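L-amino acid deaminase (Proteus vulgaris, PDB 5I39) catalyses, in all likelihood, the oxidative deamination of L-amino acids as a membrane-bound, FAD-dependent oxidoreductase. Local coordinates at residues Lys68-Gly73 with Tyr205-Ala210. Sequence-based numbering, arbitrary orientation.
Sequences KGNIAG and YTQCAA. With FAD (flavin-adenine dinucleotide), chain B.
Lys68 and Ala209 meet CB to CB at 3.6 Å where two loops run roughly antiparallel beside the adenosine half of FAD. That CB also lies near N3A of the adenine, and from it the lysine chain leaves the other loop for the cofactor. CG, set between the backbone N and the carbonyl carbon (chi1 68°), packs on the ribose hydroxyl O2B and on C4A of the adenine; CD lies near O2B and C5A, and CE near O2B and C8A. A final bend at chi4 (55°) turns NZ back to O2B for a 3.1 Å hydrogen bond, and Lys68 also makes a cation-pi contact with Trp242. The backbone of Ala210 makes two hydrogen bonds to the adenine: its N donates to N1A (2.9 Å) and its O accepts from N6A (2.9 Å).

Farther from the adenine, the loops are joined by a nearly straight hydrogen bond from Gln207 N to Gly69 O (3.1 Å, 172°), flanked by a CA-H...O contact from Gln207 CA to Lys68 O. Thr206 CG2 lies against Ile71 CG1 at 3.7 Å, the two side chains crossing at about a right angle, while Thr206 OG1 donates to Gln207 OE1 from above its carbonyl plane.

Both loops follow neighbouring parallel strands, 63-66 and 203-205, at one edge of the Rossmann-type sheet; Ile71 reaches Ala194 of helix 189-199, and Ala210 begins strand 210-216.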
loop_
_atom_site.group_PDB
_atom_site.type_symbol
_atom_site.label_atom_id
_atom_site.label_comp_id
_atom_site.label_asym_id
_atom_site.label_seq_id
_atom_site.Cartn_x
_atom_site.Cartn_y
_atom_site.Cartn_z
ATOM N N LYS A 68 -15.944 -9.105 -2.388
ATOM C CA LYS A 68 -17.164 -9.206 -1.578
ATOM C C LYS A 68 -17.933 -7.883 -1.497
ATOM O O LYS A 68 -19.151 -7.893 -1.348
ATOM C CB LYS A 68 -16.848 -9.743 -0.171
ATOM C CG LYS A 68 -16.038 -8.809 0.715
ATOM C CD LYS A 68 -15.842 -9.371 2.116
ATOM C CE LYS A 68 -14.937 -8.491 2.965
ATOM N NZ LYS A 68 -15.384 -7.071 3.054
ATOM N N GLY A 69 -17.221 -6.762 -1.573
ATOM C CA GLY A 69 -17.831 -5.434 -1.548
ATOM C C GLY A 69 -17.558 -4.704 -2.845
ATOM O O GLY A 69 -17.737 -5.261 -3.928
ATOM N N ASN A 70 -17.138 -3.447 -2.730
ATOM C CA ASN A 70 -16.751 -2.638 -3.881
ATOM C C ASN A 70 -15.256 -2.754 -4.152
ATOM O O ASN A 70 -14.467 -3.039 -3.256
ATOM C CB ASN A 70 -17.085 -1.165 -3.634
ATOM C CG ASN A 70 -18.577 -0.908 -3.516
ATOM O OD1 ASN A 70 -19.387 -1.597 -4.129
ATOM N ND2 ASN A 70 -18.946 0.110 -2.744
ATOM N N ILE A 71 -14.872 -2.495 -5.395
ATOM C CA ILE A 71 -13.460 -2.420 -5.770
ATOM C C ILE A 71 -12.756 -1.360 -4.920
ATOM O O ILE A 71 -13.244 -0.240 -4.787
ATOM C CB ILE A 71 -13.305 -2.099 -7.272
ATOM C CG1 ILE A 71 -13.688 -3.334 -8.093
ATOM C CG2 ILE A 71 -11.880 -1.665 -7.604
ATOM C CD1 ILE A 71 -13.886 -3.087 -9.572
ATOM N N ALA A 72 -11.619 -1.736 -4.336
ATOM C CA ALA A 72 -10.771 -0.822 -3.567
ATOM C C ALA A 72 -11.498 -0.181 -2.376
ATOM O O ALA A 72 -11.137 0.906 -1.949
ATOM C CB ALA A 72 -10.171 0.243 -4.489
ATOM N N GLY A 73 -12.494 -0.873 -1.821
ATOM C CA GLY A 73 -13.339 -0.316 -0.767
ATOM C C GLY A 73 -12.769 -0.334 0.639
ATOM O O GLY A 73 -13.379 0.237 1.539
ATOM N N TYR A 205 -15.607 -9.103 -10.276
ATOM C CA TYR A 205 -17.003 -9.233 -9.856
ATOM C C TYR A 205 -17.161 -8.761 -8.422
ATOM O O TYR A 205 -16.585 -9.336 -7.500
ATOM C CB TYR A 205 -17.496 -10.667 -10.073
ATOM C CG TYR A 205 -17.438 -10.983 -11.540
ATOM C CD1 TYR A 205 -18.486 -10.637 -12.392
ATOM C CD2 TYR A 205 -16.291 -11.532 -12.103
ATOM C CE1 TYR A 205 -18.409 -10.870 -13.754
ATOM C CE2 TYR A 205 -16.199 -11.762 -13.464
ATOM C CZ TYR A 205 -17.261 -11.432 -14.286
ATOM O OH TYR A 205 -17.161 -11.674 -15.637
ATOM N N THR A 206 -17.923 -7.682 -8.264
ATOM C CA THR A 206 -18.179 -7.062 -6.971
ATOM C C THR A 206 -19.442 -7.650 -6.341
ATOM O O THR A 206 -20.216 -8.348 -7.000
ATOM C CB THR A 206 -18.313 -5.541 -7.119
ATOM O OG1 THR A 206 -19.299 -5.244 -8.113
ATOM C CG2 THR A 206 -16.988 -4.943 -7.544
ATOM N N GLN A 207 -19.643 -7.370 -5.056
ATOM C CA GLN A 207 -20.731 -7.984 -4.278
ATOM C C GLN A 207 -20.736 -9.509 -4.465
ATOM O O GLN A 207 -21.790 -10.130 -4.649
ATOM C CB GLN A 207 -22.090 -7.377 -4.657
ATOM C CG GLN A 207 -22.217 -5.891 -4.360
ATOM C CD GLN A 207 -21.502 -5.010 -5.370
ATOM O OE1 GLN A 207 -21.600 -5.228 -6.577
ATOM N NE2 GLN A 207 -20.784 -4.003 -4.883
ATOM N N CYS A 208 -19.540 -10.093 -4.429
ATOM C CA CYS A 208 -19.317 -11.488 -4.797
ATOM C C CYS A 208 -18.213 -12.076 -3.923
ATOM O O CYS A 208 -17.042 -12.090 -4.297
ATOM C CB CYS A 208 -18.956 -11.578 -6.281
ATOM S SG CYS A 208 -18.764 -13.258 -6.919
ATOM N N ALA A 209 -18.601 -12.543 -2.742
ATOM C CA ALA A 209 -17.662 -13.089 -1.773
ATOM C C ALA A 209 -17.263 -14.508 -2.132
ATOM O O ALA A 209 -18.119 -15.338 -2.441
ATOM C CB ALA A 209 -18.273 -13.078 -0.385
ATOM N N ALA A 210 -15.963 -14.783 -2.087
ATOM C CA ALA A 210 -15.466 -16.149 -2.133
ATOM C C ALA A 210 -15.730 -16.794 -0.775
ATOM O O ALA A 210 -15.333 -16.260 0.259
ATOM C CB ALA A 210 -13.979 -16.169 -2.441
HETATM P PA FAD B . -7.518 -4.332 0.825
HETATM O O1A FAD B . -8.226 -4.195 2.178
HETATM O O2A FAD B . -7.365 -3.026 0.067
HETATM O O5B FAD B . -8.302 -5.308 -0.155
HETATM C C5B FAD B . -8.691 -6.624 0.211
HETATM C C4B FAD B . -10.033 -6.853 -0.458
HETATM O O4B FAD B . -10.414 -8.231 -0.270
HETATM C C3B FAD B . -11.137 -5.996 0.165
HETATM O O3B FAD B . -11.682 -5.121 -0.821
HETATM C C2B FAD B . -12.125 -7.048 0.693
HETATM O O2B FAD B . -13.501 -6.627 0.626
HETATM C C1B FAD B . -11.822 -8.256 -0.175
HETATM N N9A FAD B . -12.178 -9.557 0.399
HETATM C C8A FAD B . -11.849 -10.015 1.590
HETATM N N7A FAD B . -12.286 -11.277 1.783
HETATM C C5A FAD B . -12.914 -11.595 0.659
HETATM C C6A FAD B . -13.628 -12.768 0.164
HETATM N N6A FAD B . -13.758 -13.864 0.939
HETATM N N1A FAD B . -14.146 -12.734 -1.079
HETATM C C2A FAD B . -14.005 -11.661 -1.869
HETATM N N3A FAD B . -13.386 -10.540 -1.482
HETATM C C4A FAD B . -12.839 -10.480 -0.262
HETATM N N1 FAD B . 0.771 1.536 2.614
HETATM C C2 FAD B . 1.718 2.279 2.032
HETATM O O2 FAD B . 2.462 1.727 1.202
HETATM N N3 FAD B . 1.865 3.590 2.342
HETATM C C4 FAD B . 1.123 4.238 3.247
HETATM O O4 FAD B . 1.289 5.430 3.467
HETATM C C4X FAD B . 0.073 3.490 3.951
HETATM N N5 FAD B . -0.705 4.028 4.928
HETATM C C5X FAD B . -1.755 3.347 5.398
HETATM C C6 FAD B . -2.696 3.950 6.235
HETATM C C7 FAD B . -3.826 3.274 6.683
HETATM C C7M FAD B . -4.854 3.971 7.546
HETATM C C8 FAD B . -4.038 1.875 6.285
HETATM C C8M FAD B . -5.264 1.104 6.713
HETATM C C9 FAD B . -3.087 1.262 5.467
HETATM C C9A FAD B . -1.959 1.937 5.015
HETATM N N10 FAD B . -1.006 1.319 4.195
HETATM C C10 FAD B . -0.040 2.078 3.540
HETATM C "C1'" FAD B . -1.108 -0.086 3.853
HETATM C "C2'" FAD B . -1.845 -0.355 2.589
HETATM O "O2'" FAD B . -2.980 0.502 2.525
HETATM C "C3'" FAD B . -2.247 -1.826 2.610
HETATM O "O3'" FAD B . -1.112 -2.679 2.919
HETATM C "C4'" FAD B . -2.825 -2.303 1.298
HETATM O "O4'" FAD B . -3.866 -1.410 0.862
HETATM C "C5'" FAD B . -3.386 -3.703 1.468
HETATM O "O5'" FAD B . -3.963 -4.063 0.212
HETATM P P FAD B . -4.862 -5.408 0.127
HETATM O O1P FAD B . -5.272 -5.560 -1.306
HETATM O O2P FAD B . -4.148 -6.536 0.841
HETATM O O3P FAD B . -6.116 -5.072 1.104
#